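Local structure of regulatory protein SWI6 (Saccharomyces cerevisiae, 1SW6) at residues 30-34 / 151-157; 191-195 / 260-266. The protein acts as the shared subunit of the yeast transcription complexes SBF, with SWI4, and MBF, with MBP1, in cell-cycle-dependent transcription, here represented by its ankyrin-repeat domain. The contacts are given in a common frame with arbitrary orientation. Numbering follows the deposited sequence.

Both contacts lie in the ankyrin-repeat domain, and their centres are 14 Å apart. Contact 1 ties the loop after strand 27-29 to the end of helix 144-152 in the first repeat. It is partly buried and mainly polar, with a salt bridge, hydrogen bonds and two bound waters. Contact 2 sets the turn after helix 183-190, in the second repeat, against helix 261-265 in the third. It is buried and mainly apolar, with a single hydrogen bond across it. The two contacts follow one another along the chain and touch in space. Arg157 CZ lies 3.7 Å from Pro192 CG, and Leu34 CD1 lies 3.5 Å from Asp260 OD2.

Contact 1 of 2, residues 30-34 / 151-157; sequences FTHDL and VKHGSNR
A Schellman motif closes helix 144-152 of the first ankyrin repeat. Gly154 is its C' residue, at phi 111°; Ser155 N bonds Leu150 O and Gly154 N bonds Val151 O (2.9 Å). The partner is a type I beta turn, Thr31 to Leu34, in the loop after strand 27-29. CA atoms pair Phe30 with Lys152 (7.1 Å), His32 with Gly154 (6.5 Å) and Asp33 with Asn156 (5.2 Å). Phe30 takes chi1 m; Val151 CG1 sits over its ring face, 4.1 Å from the centroid. The His32 ring (chi1 p) covers Gly154 CA, 4.0 Å from the centroid, and NE2 donates to Ser155 O at 2.8 Å. Asp33 (chi1 p) is buried; its salt bridge to Arg157 joins OD1 to NE at 2.7 Å and OD2 to NH2 at 2.8 Å. Arg157 (m, t, m) brings its guanidinium alongside the turn, where NH2 also donates to Phe30 O at 3.0 Å. Water 1 joins Phe30 N and Arg157 NH1. Arg157 N donates to Asp33 OD1 at 3.0 Å.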
loop_
_atom_site.group_PDB
_atom_site.type_symbol
_atom_site.label_atom_id
_atom_site.label_comp_id
_atom_site.label_asym_id
_atom_site.label_seq_id
_atom_site.Cartn_x
_atom_site.Cartn_y
_atom_site.Cartn_z
ATOM N N PHE A 30 -1.171 25.715 13.027
ATOM C CA PHE A 30 -0.361 25.079 14.062
ATOM C C PHE A 30 1.111 25.315 13.723
ATOM O O PHE A 30 1.479 25.368 12.542
ATOM C CB PHE A 30 -0.647 23.574 14.123
ATOM C CG PHE A 30 -2.107 23.236 14.258
ATOM C CD1 PHE A 30 -2.949 23.272 13.151
ATOM C CD2 PHE A 30 -2.646 22.902 15.498
ATOM C CE1 PHE A 30 -4.305 22.985 13.274
ATOM C CE2 PHE A 30 -4.007 22.610 15.638
ATOM C CZ PHE A 30 -4.840 22.653 14.523
ATOM N N THR A 31 1.958 25.464 14.740
ATOM C CA THR A 31 3.380 25.714 14.486
ATOM C C THR A 31 4.368 24.788 15.188
ATOM O O THR A 31 5.582 24.953 15.046
ATOM C CB THR A 31 3.766 27.172 14.842
ATOM O OG1 THR A 31 3.263 27.498 16.146
ATOM C CG2 THR A 31 3.205 28.143 13.808
ATOM N N HIS A 32 3.859 23.812 15.932
ATOM C CA HIS A 32 4.728 22.881 16.645
ATOM C C HIS A 32 5.821 22.298 15.748
ATOM O O HIS A 32 6.910 21.978 16.219
ATOM C CB HIS A 32 3.906 21.734 17.230
ATOM C CG HIS A 32 3.205 20.915 16.193
ATOM N ND1 HIS A 32 1.933 21.205 15.748
ATOM C CD2 HIS A 32 3.616 19.840 15.480
ATOM C CE1 HIS A 32 1.591 20.345 14.806
ATOM N NE2 HIS A 32 2.596 19.506 14.624
ATOM N N ASP A 33 5.527 22.158 14.459
ATOM C CA ASP A 33 6.485 21.593 13.509
ATOM C C ASP A 33 7.138 22.633 12.615
ATOM O O ASP A 33 7.970 22.299 11.768
ATOM C CB ASP A 33 5.794 20.541 12.633
ATOM C CG ASP A 33 4.488 21.040 12.032
ATOM O OD1 ASP A 33 3.821 20.261 11.323
ATOM O OD2 ASP A 33 4.118 22.207 12.265
ATOM N N LEU A 34 6.763 23.893 12.811
ATOM C CA LEU A 34 7.292 24.981 12.002
ATOM C C LEU A 34 8.156 25.927 12.819
ATOM O O LEU A 34 7.811 27.094 13.001
ATOM C CB LEU A 34 6.144 25.769 11.371
ATOM C CG LEU A 34 5.089 24.981 10.598
ATOM C CD1 LEU A 34 4.056 25.950 10.036
ATOM C CD2 LEU A 34 5.746 24.193 9.484
ATOM N N VAL A 151 -2.679 16.304 13.746
ATOM C CA VAL A 151 -1.912 17.530 13.607
ATOM C C VAL A 151 -2.039 18.308 14.915
ATOM O O VAL A 151 -1.045 18.667 15.532
ATOM C CB VAL A 151 -2.433 18.392 12.436
ATOM C CG1 VAL A 151 -1.783 19.765 12.471
ATOM C CG2 VAL A 151 -2.137 17.689 11.116
ATOM N N LYS A 152 -3.271 18.553 15.336
ATOM C CA LYS A 152 -3.518 19.277 16.573
ATOM C C LYS A 152 -2.783 18.666 17.764
ATOM O O LYS A 152 -2.461 19.365 18.724
ATOM C CB LYS A 152 -5.019 19.305 16.873
ATOM C CG LYS A 152 -5.349 19.735 18.289
ATOM C CD LYS A 152 -6.848 19.854 18.506
ATOM C CE LYS A 152 -7.146 20.410 19.895
ATOM N NZ LYS A 152 -8.582 20.782 20.044
ATOM N N HIS A 153 -2.520 17.366 17.710
ATOM C CA HIS A 153 -1.842 16.703 18.810
ATOM C C HIS A 153 -0.335 16.529 18.683
ATOM O O HIS A 153 0.263 15.755 19.430
ATOM C CB HIS A 153 -2.517 15.363 19.092
ATOM C CG HIS A 153 -3.811 15.503 19.829
ATOM N ND1 HIS A 153 -3.894 15.422 21.203
ATOM C CD2 HIS A 153 -5.058 15.804 19.394
ATOM C CE1 HIS A 153 -5.137 15.667 21.581
ATOM N NE2 HIS A 153 -5.863 15.903 20.503
ATOM N N GLY A 154 0.282 17.243 17.743
ATOM C CA GLY A 154 1.728 17.162 17.610
ATOM C C GLY A 154 2.351 16.494 16.405
ATOM O O GLY A 154 3.556 16.624 16.199
ATOM N N SER A 155 1.570 15.773 15.611
ATOM C CA SER A 155 2.142 15.119 14.447
ATOM C C SER A 155 2.865 16.134 13.564
ATOM O O SER A 155 2.281 17.137 13.144
ATOM C CB SER A 155 1.053 14.413 13.642
ATOM O OG SER A 155 0.514 13.327 14.370
ATOM N N ASN A 156 4.137 15.860 13.293
ATOM C CA ASN A 156 4.963 16.723 12.459
ATOM C C ASN A 156 4.597 16.449 11.003
ATOM O O ASN A 156 4.718 15.320 10.514
ATOM C CB ASN A 156 6.439 16.408 12.695
ATOM C CG ASN A 156 7.365 17.384 12.003
ATOM O OD1 ASN A 156 7.179 17.717 10.831
ATOM N ND2 ASN A 156 8.389 17.839 12.727
ATOM N N ARG A 157 4.153 17.485 10.307
ATOM C CA ARG A 157 3.734 17.346 8.922
ATOM C C ARG A 157 4.875 17.394 7.916
ATOM O O ARG A 157 4.676 17.123 6.735
ATOM C CB ARG A 157 2.723 18.446 8.604
ATOM C CG ARG A 157 1.522 18.432 9.533
ATOM C CD ARG A 157 0.766 19.747 9.495
ATOM N NE ARG A 157 1.574 20.851 10.008
ATOM C CZ ARG A 157 1.115 22.081 10.205
ATOM N NH1 ARG A 157 -0.153 22.369 9.929
ATOM N NH2 ARG A 157 1.921 23.023 10.686
HETATM O O HOH W 1 -0.720 25.346 10.159
HETATM O O HOH W 2 10.326 19.936 12.667
#

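Contact 2 of 2, residues 191-195 / 260-266; sequences YPCLI and DSILENL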
loop_
_atom_site.group_PDB
_atom_site.type_symbol
_atom_site.label_atom_id
_atom_site.label_comp_id
_atom_site.label_asym_id
_atom_site.label_seq_id
_atom_site.Cartn_x
_atom_site.Cartn_y
_atom_site.Cartn_z
ATOM N N TYR A 191 -0.916 22.455 4.044
ATOM C CA TYR A 191 -0.226 23.388 3.149
ATOM C C TYR A 191 1.277 23.511 3.419
ATOM O O TYR A 191 2.050 23.788 2.499
ATOM C CB TYR A 191 -0.881 24.782 3.206
ATOM C CG TYR A 191 -0.709 25.504 4.527
ATOM C CD1 TYR A 191 0.489 26.141 4.849
ATOM C CD2 TYR A 191 -1.727 25.505 5.469
ATOM C CE1 TYR A 191 0.669 26.758 6.091
ATOM C CE2 TYR A 191 -1.564 26.112 6.707
ATOM C CZ TYR A 191 -0.365 26.736 7.015
ATOM O OH TYR A 191 -0.211 27.332 8.255
ATOM N N PRO A 192 1.720 23.318 4.681
ATOM C CA PRO A 192 3.166 23.441 4.889
ATOM C C PRO A 192 3.956 22.464 4.018
ATOM O O PRO A 192 5.097 22.736 3.670
ATOM C CB PRO A 192 3.330 23.146 6.380
ATOM C CG PRO A 192 2.034 23.661 6.969
ATOM C CD PRO A 192 1.013 23.173 5.972
ATOM N N CYS A 193 3.347 21.331 3.664
ATOM C CA CYS A 193 4.010 20.329 2.830
ATOM C C CYS A 193 4.219 20.809 1.394
ATOM O O CYS A 193 5.068 20.291 0.680
ATOM C CB CYS A 193 3.194 19.029 2.793
ATOM S SG CYS A 193 2.870 18.266 4.405
ATOM N N LEU A 194 3.438 21.794 0.970
ATOM C CA LEU A 194 3.557 22.313 -0.389
ATOM C C LEU A 194 4.959 22.810 -0.725
ATOM O O LEU A 194 5.334 22.859 -1.891
ATOM C CB LEU A 194 2.571 23.459 -0.609
ATOM C CG LEU A 194 1.100 23.080 -0.567
ATOM C CD1 LEU A 194 0.245 24.338 -0.654
ATOM C CD2 LEU A 194 0.801 22.130 -1.729
ATOM N N ILE A 195 5.740 23.185 0.284
ATOM C CA ILE A 195 7.084 23.682 -0.000
ATOM C C ILE A 195 8.155 22.598 0.049
ATOM O O ILE A 195 9.337 22.878 -0.150
ATOM C CB ILE A 195 7.488 24.809 0.970
ATOM C CG1 ILE A 195 7.785 24.232 2.355
ATOM C CG2 ILE A 195 6.379 25.856 1.031
ATOM C CD1 ILE A 195 8.461 25.214 3.281
ATOM N N ASP A 260 1.571 32.991 10.285
ATOM C CA ASP A 260 2.402 31.935 9.703
ATOM C C ASP A 260 3.279 32.509 8.586
ATOM O O ASP A 260 2.766 33.032 7.598
ATOM C CB ASP A 260 1.510 30.818 9.131
ATOM C CG ASP A 260 2.285 29.537 8.807
ATOM O OD1 ASP A 260 3.360 29.614 8.177
ATOM O OD2 ASP A 260 1.810 28.445 9.176
ATOM N N SER A 261 4.596 32.415 8.748
ATOM C CA SER A 261 5.511 32.919 7.730
ATOM C C SER A 261 5.271 32.192 6.417
ATOM O O SER A 261 5.370 32.791 5.348
ATOM C CB SER A 261 6.970 32.734 8.156
ATOM O OG SER A 261 7.358 33.726 9.091
ATOM N N ILE A 262 4.960 30.903 6.496
ATOM C CA ILE A 262 4.707 30.111 5.294
ATOM C C ILE A 262 3.380 30.493 4.668
ATOM O O ILE A 262 3.314 30.885 3.502
ATOM C CB ILE A 262 4.669 28.583 5.590
ATOM C CG1 ILE A 262 6.082 28.071 5.872
ATOM C CG2 ILE A 262 4.066 27.829 4.403
ATOM C CD1 ILE A 262 6.167 26.568 6.042
ATOM N N LEU A 263 2.321 30.373 5.455
ATOM C CA LEU A 263 0.994 30.673 4.968
ATOM C C LEU A 263 0.959 32.051 4.313
ATOM O O LEU A 263 0.363 32.222 3.258
ATOM C CB LEU A 263 -0.013 30.585 6.120
ATOM C CG LEU A 263 -1.458 30.312 5.713
ATOM C CD1 LEU A 263 -2.271 30.006 6.947
ATOM C CD2 LEU A 263 -2.026 31.501 4.973
ATOM N N GLU A 264 1.626 33.022 4.923
ATOM C CA GLU A 264 1.647 34.375 4.382
ATOM C C GLU A 264 2.420 34.484 3.071
ATOM O O GLU A 264 1.934 35.078 2.112
ATOM C CB GLU A 264 2.237 35.348 5.414
ATOM C CG GLU A 264 1.210 36.108 6.269
ATOM C CD GLU A 264 0.106 35.219 6.839
ATOM O OE1 GLU A 264 -0.818 34.854 6.078
ATOM O OE2 GLU A 264 0.160 34.884 8.047
ATOM N N ASN A 265 3.615 33.903 3.022
ATOM C CA ASN A 265 4.441 33.975 1.814
ATOM C C ASN A 265 4.034 33.003 0.704
ATOM O O ASN A 265 4.574 33.053 -0.400
ATOM C CB ASN A 265 5.921 33.751 2.163
ATOM C CG ASN A 265 6.490 34.842 3.058
ATOM O OD1 ASN A 265 7.701 34.922 3.261
ATOM N ND2 ASN A 265 5.618 35.683 3.600
ATOM N N LEU A 266 3.089 32.115 0.994
ATOM C CA LEU A 266 2.633 31.152 -0.004
ATOM C C LEU A 266 1.501 31.760 -0.834
ATOM O O LEU A 266 0.339 31.721 -0.429
ATOM C CB LEU A 266 2.124 29.875 0.673
ATOM C CG LEU A 266 2.731 28.496 0.372
ATOM C CD1 LEU A 266 1.797 27.433 0.961
ATOM C CD2 LEU A 266 2.892 28.267 -1.121
#
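This contact joins two ankyrin repeats through the turn after helix 183-190 and the short helix 261-265. The backbones come nearest at Pro192 and Ile262, with CA atoms 6.9 Å apart, and side chains fill the space between them. Tyr191 is the largest bump. Its ring enters a hollow lined by Ile262, Leu263 and Leu266. Leu263 CG lies over one ring face, 4.3 Å from the centroid, while Ile262 CG2 meets the ring edge, 3.9 Å from Tyr191 CE1. Ile262 in turn projects between Tyr191 and Ile195. Its CD1 reaches Ile195 CD1 at 3.8 Å and more loosely Pro192 CB at 4.5 Å. Leu266, just past the helix, packs its CD1 3.8 Å from Leu194 CD1. Trp231 of helix 218-234 touches both Tyr191 and Leu194, and Thr29 of strand 27-29 touches Tyr191 and Leu263. Asp260, just before helix 261-265, forms an Asx motif: its OD1 accepts from Leu263 N at 3.0 Å. Its other oxygen, OD2, accepts a very short hydrogen bond of 2.5 Å from Tyr191 OH. The chemistry implies a buried apolar joint between the second and third repeats, whose one cross-segment hydrogen bond pairs the Tyr191 hydroxyl with the Asx-motif aspartate.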